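Local coordinates for protein putative polysaccharide deacetylase (Bdellovibrio bacteriovorus HD100, PDB 5JP6) that probably removes acetyl groups from peptidoglycan as a zinc-dependent carbohydrate esterase of family 4 during the predator's attack on prey bacteria, at residues 337-340 and 341-345. The protein carries 1 engineered substitution. Residues are numbered along the deposited sequence; the frame is centred on the assembly and turned at random.
Sequences IQRR and TAEIM
Arg339 grips Glu343 one helical turn further on, with two nitrogens closing on a single carboxylate oxygen. Arg339 NE lies 2.9 Å from Glu343 OE2, and its NH2 is 3.0 Å from the same oxygen, in a side-on salt bridge. The oxygen lies in the guanidinium plane, but the carboxylate is turned 44° against it: NE arrives on the anti side of OE2, NH2 from above the plane, both over the same face. An extended arginine chain meets a folded glutamate here, since the bend at chi2 (-79°) turns OE2 toward the guanidinium edge, alongside the arginine's CG and CD. The same i to i+4 spacing carries the backbone bond from Glu343 N to Arg339 O, 2.9 Å, and Ile344 N reaches Arg340 O at 3.0 Å a step later.

All this belongs to the N-terminal end of helix 339-354, reached from strand 330-335 of the parallel sheet through a short loop in the NodB-homology deacetylase domain. Gln338 holds the N-cap position; its carbonyl O accepts two weak bonds from the first turn, from Thr341 N at 3.1 Å and Ala342 N at 3.4 Å. Its CB packs against Thr341 OG1, 3.7 Å away, the two side chains crossing at about a right angle. That hydroxyl is hydrogen-bonded to Asp307. The side chain of Gln338 lies about 10 Å from the zinc ion.

Further out, Arg339 NH1 makes salt bridges to Glu94 and Asp118, while Glu343 OE1 pairs with Arg125 and OE2 also accepts from Ala134 N, so the buried ion pair is held from both ends. Arg340 sends NH1 to Asn313 and His120.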
ATOM      1  N   ILE A 337       1.610   2.658  -0.772  1.00 17.68           N
ATOM      2  CA  ILE A 337       3.021   2.687  -1.189  1.00 18.47           C
ATOM      3  C   ILE A 337       3.215   2.515  -2.700  1.00 17.98           C
ATOM      4  O   ILE A 337       4.347   2.554  -3.198  1.00 19.52           O
ATOM      5  CB  ILE A 337       3.874   1.648  -0.412  1.00 21.03           C
ATOM      6  CG1 ILE A 337       3.419   0.224  -0.696  1.00 21.92           C
ATOM      7  CG2 ILE A 337       3.815   1.929   1.084  1.00 22.14           C
ATOM      8  CD1 ILE A 337       4.405  -0.826  -0.299  1.00 28.35           C
ATOM      9  N   GLN A 338       2.108   2.362  -3.437  1.00 17.53           N
ATOM     10  CA  GLN A 338       2.163   2.212  -4.883  1.00 17.95           C
ATOM     11  C   GLN A 338       1.914   3.607  -5.511  1.00 17.09           C
ATOM     12  O   GLN A 338       0.813   4.155  -5.425  1.00 19.20           O
ATOM     13  CB  GLN A 338       1.099   1.236  -5.375  1.00 20.25           C
ATOM     14  CG  GLN A 338       1.278   0.829  -6.836  1.00 21.96           C
ATOM     15  CD  GLN A 338       2.523  -0.065  -7.022  1.00 21.85           C
ATOM     16  OE1 GLN A 338       2.700  -1.132  -6.386  1.00 25.92           O
ATOM     17  NE2 GLN A 338       3.410   0.397  -7.831  1.00 26.87           N
ATOM     18  N   ARG A 339       2.936   4.166  -6.150  1.00 18.21           N
ATOM     19  CA  ARG A 339       2.809   5.513  -6.710  1.00 18.66           C
ATOM     20  C   ARG A 339       1.625   5.634  -7.638  1.00 18.97           C
ATOM     21  O   ARG A 339       0.848   6.611  -7.565  1.00 19.81           O
ATOM     22  CB  ARG A 339       4.083   5.963  -7.415  1.00 19.58           C
ATOM     23  CG  ARG A 339       3.850   7.264  -8.133  1.00 20.45           C
ATOM     24  CD  ARG A 339       5.103   7.957  -8.547  1.00 21.81           C
ATOM     25  NE  ARG A 339       4.757   9.217  -9.193  1.00 21.80           N
ATOM     26  CZ  ARG A 339       5.605   9.986  -9.846  1.00 21.45           C
ATOM     27  NH1 ARG A 339       6.883   9.671  -9.884  1.00 22.21           N
ATOM     28  NH2 ARG A 339       5.168  11.106 -10.393  1.00 22.23           N
ATOM     29  N   ARG A 340       1.438   4.642  -8.500  1.00 18.87           N
ATOM     30  CA  ARG A 340       0.410   4.793  -9.533  1.00 19.84           C
ATOM     31  C   ARG A 340      -0.983   4.866  -8.917  1.00 18.11           C
ATOM     32  O   ARG A 340      -1.844   5.534  -9.443  1.00 18.77           O
ATOM     33  CB  ARG A 340       0.495   3.665 -10.538  1.00 19.32           C
ATOM     34  CG  ARG A 340      -0.313   3.891 -11.794  1.00 20.74           C
ATOM     35  CD  ARG A 340       0.013   2.806 -12.816  1.00 21.56           C
ATOM     36  NE  ARG A 340       1.428   2.622 -13.084  1.00 23.20           N
ATOM     37  CZ  ARG A 340       2.137   3.214 -14.062  1.00 22.76           C
ATOM     38  NH1 ARG A 340       1.615   4.129 -14.845  1.00 22.12           N
ATOM     39  NH2 ARG A 340       3.390   2.879 -14.245  1.00 23.19           N
ATOM     40  N   THR A 341      -1.158   4.207  -7.776  1.00 17.49           N
ATOM     41  CA  THR A 341      -2.421   4.310  -7.050  1.00 17.73           C
ATOM     42  C   THR A 341      -2.702   5.734  -6.591  1.00 17.41           C
ATOM     43  O   THR A 341      -3.853   6.231  -6.726  1.00 19.14           O
ATOM     44  CB  THR A 341      -2.442   3.302  -5.904  1.00 18.69           C
ATOM     45  OG1 THR A 341      -2.343   1.985  -6.451  1.00 19.52           O
ATOM     46  CG2 THR A 341      -3.706   3.416  -5.026  1.00 19.01           C
ATOM     47  N   ALA A 342      -1.672   6.421  -6.089  1.00 18.22           N
ATOM     48  CA  ALA A 342      -1.839   7.846  -5.722  1.00 18.43           C
ATOM     49  C   ALA A 342      -2.137   8.668  -7.004  1.00 18.30           C
ATOM     50  O   ALA A 342      -3.002   9.572  -6.989  1.00 20.36           O
ATOM     51  CB  ALA A 342      -0.621   8.374  -4.973  1.00 22.03           C
ATOM     52  N   GLU A 343      -1.456   8.361  -8.127  1.00 18.68           N
ATOM     53  CA  GLU A 343      -1.652   9.127  -9.339  1.00 19.80           C
ATOM     54  C   GLU A 343      -3.086   9.036  -9.857  1.00 20.30           C
ATOM     55  O   GLU A 343      -3.575   9.988 -10.452  1.00 20.25           O
ATOM     56  CB  GLU A 343      -0.701   8.639 -10.449  1.00 20.08           C
ATOM     57  CG  GLU A 343       0.778   8.853 -10.171  1.00 21.80           C
ATOM     58  CD  GLU A 343       1.238  10.278 -10.419  1.00 22.52           C
ATOM     59  OE1 GLU A 343       0.628  11.042 -11.215  1.00 24.91           O
ATOM     60  OE2 GLU A 343       2.295  10.651  -9.831  1.00 21.31           O
ATOM     61  N   ILE A 344      -3.722   7.866  -9.686  1.00 18.72           N
ATOM     62  CA  ILE A 344      -5.074   7.665 -10.210  1.00 18.97           C
ATOM     63  C   ILE A 344      -6.181   7.923  -9.186  1.00 17.64           C
ATOM     64  O   ILE A 344      -7.362   7.842  -9.534  1.00 18.28           O
ATOM     65  CB  ILE A 344      -5.275   6.263 -10.819  1.00 19.08           C
ATOM     66  CG1 ILE A 344      -5.187   5.149  -9.761  1.00 21.99           C
ATOM     67  CG2 ILE A 344      -4.274   6.044 -11.958  1.00 20.73           C
ATOM     68  CD1 ILE A 344      -6.122   4.005 -10.028  1.00 28.88           C
ATOM     69  N   MET A 345      -5.810   8.292  -7.954  1.00 18.24           N
ATOM     70  CA  MET A 345      -6.827   8.318  -6.908  1.00 18.94           C
ATOM     71  C   MET A 345      -7.933   9.365  -7.162  1.00 18.03           C
ATOM     72  O   MET A 345      -9.132   9.043  -7.038  1.00 18.51           O
ATOM     73  CB  MET A 345      -6.202   8.441  -5.525  1.00 18.46           C
ATOM     74  CG  MET A 345      -7.184   8.206  -4.369  1.00 18.64           C
ATOM     75  SD  MET A 345      -8.048   6.603  -4.430  1.00 20.21           S
ATOM     76  CE  MET A 345      -6.694   5.440  -4.537  1.00 19.34           C
TER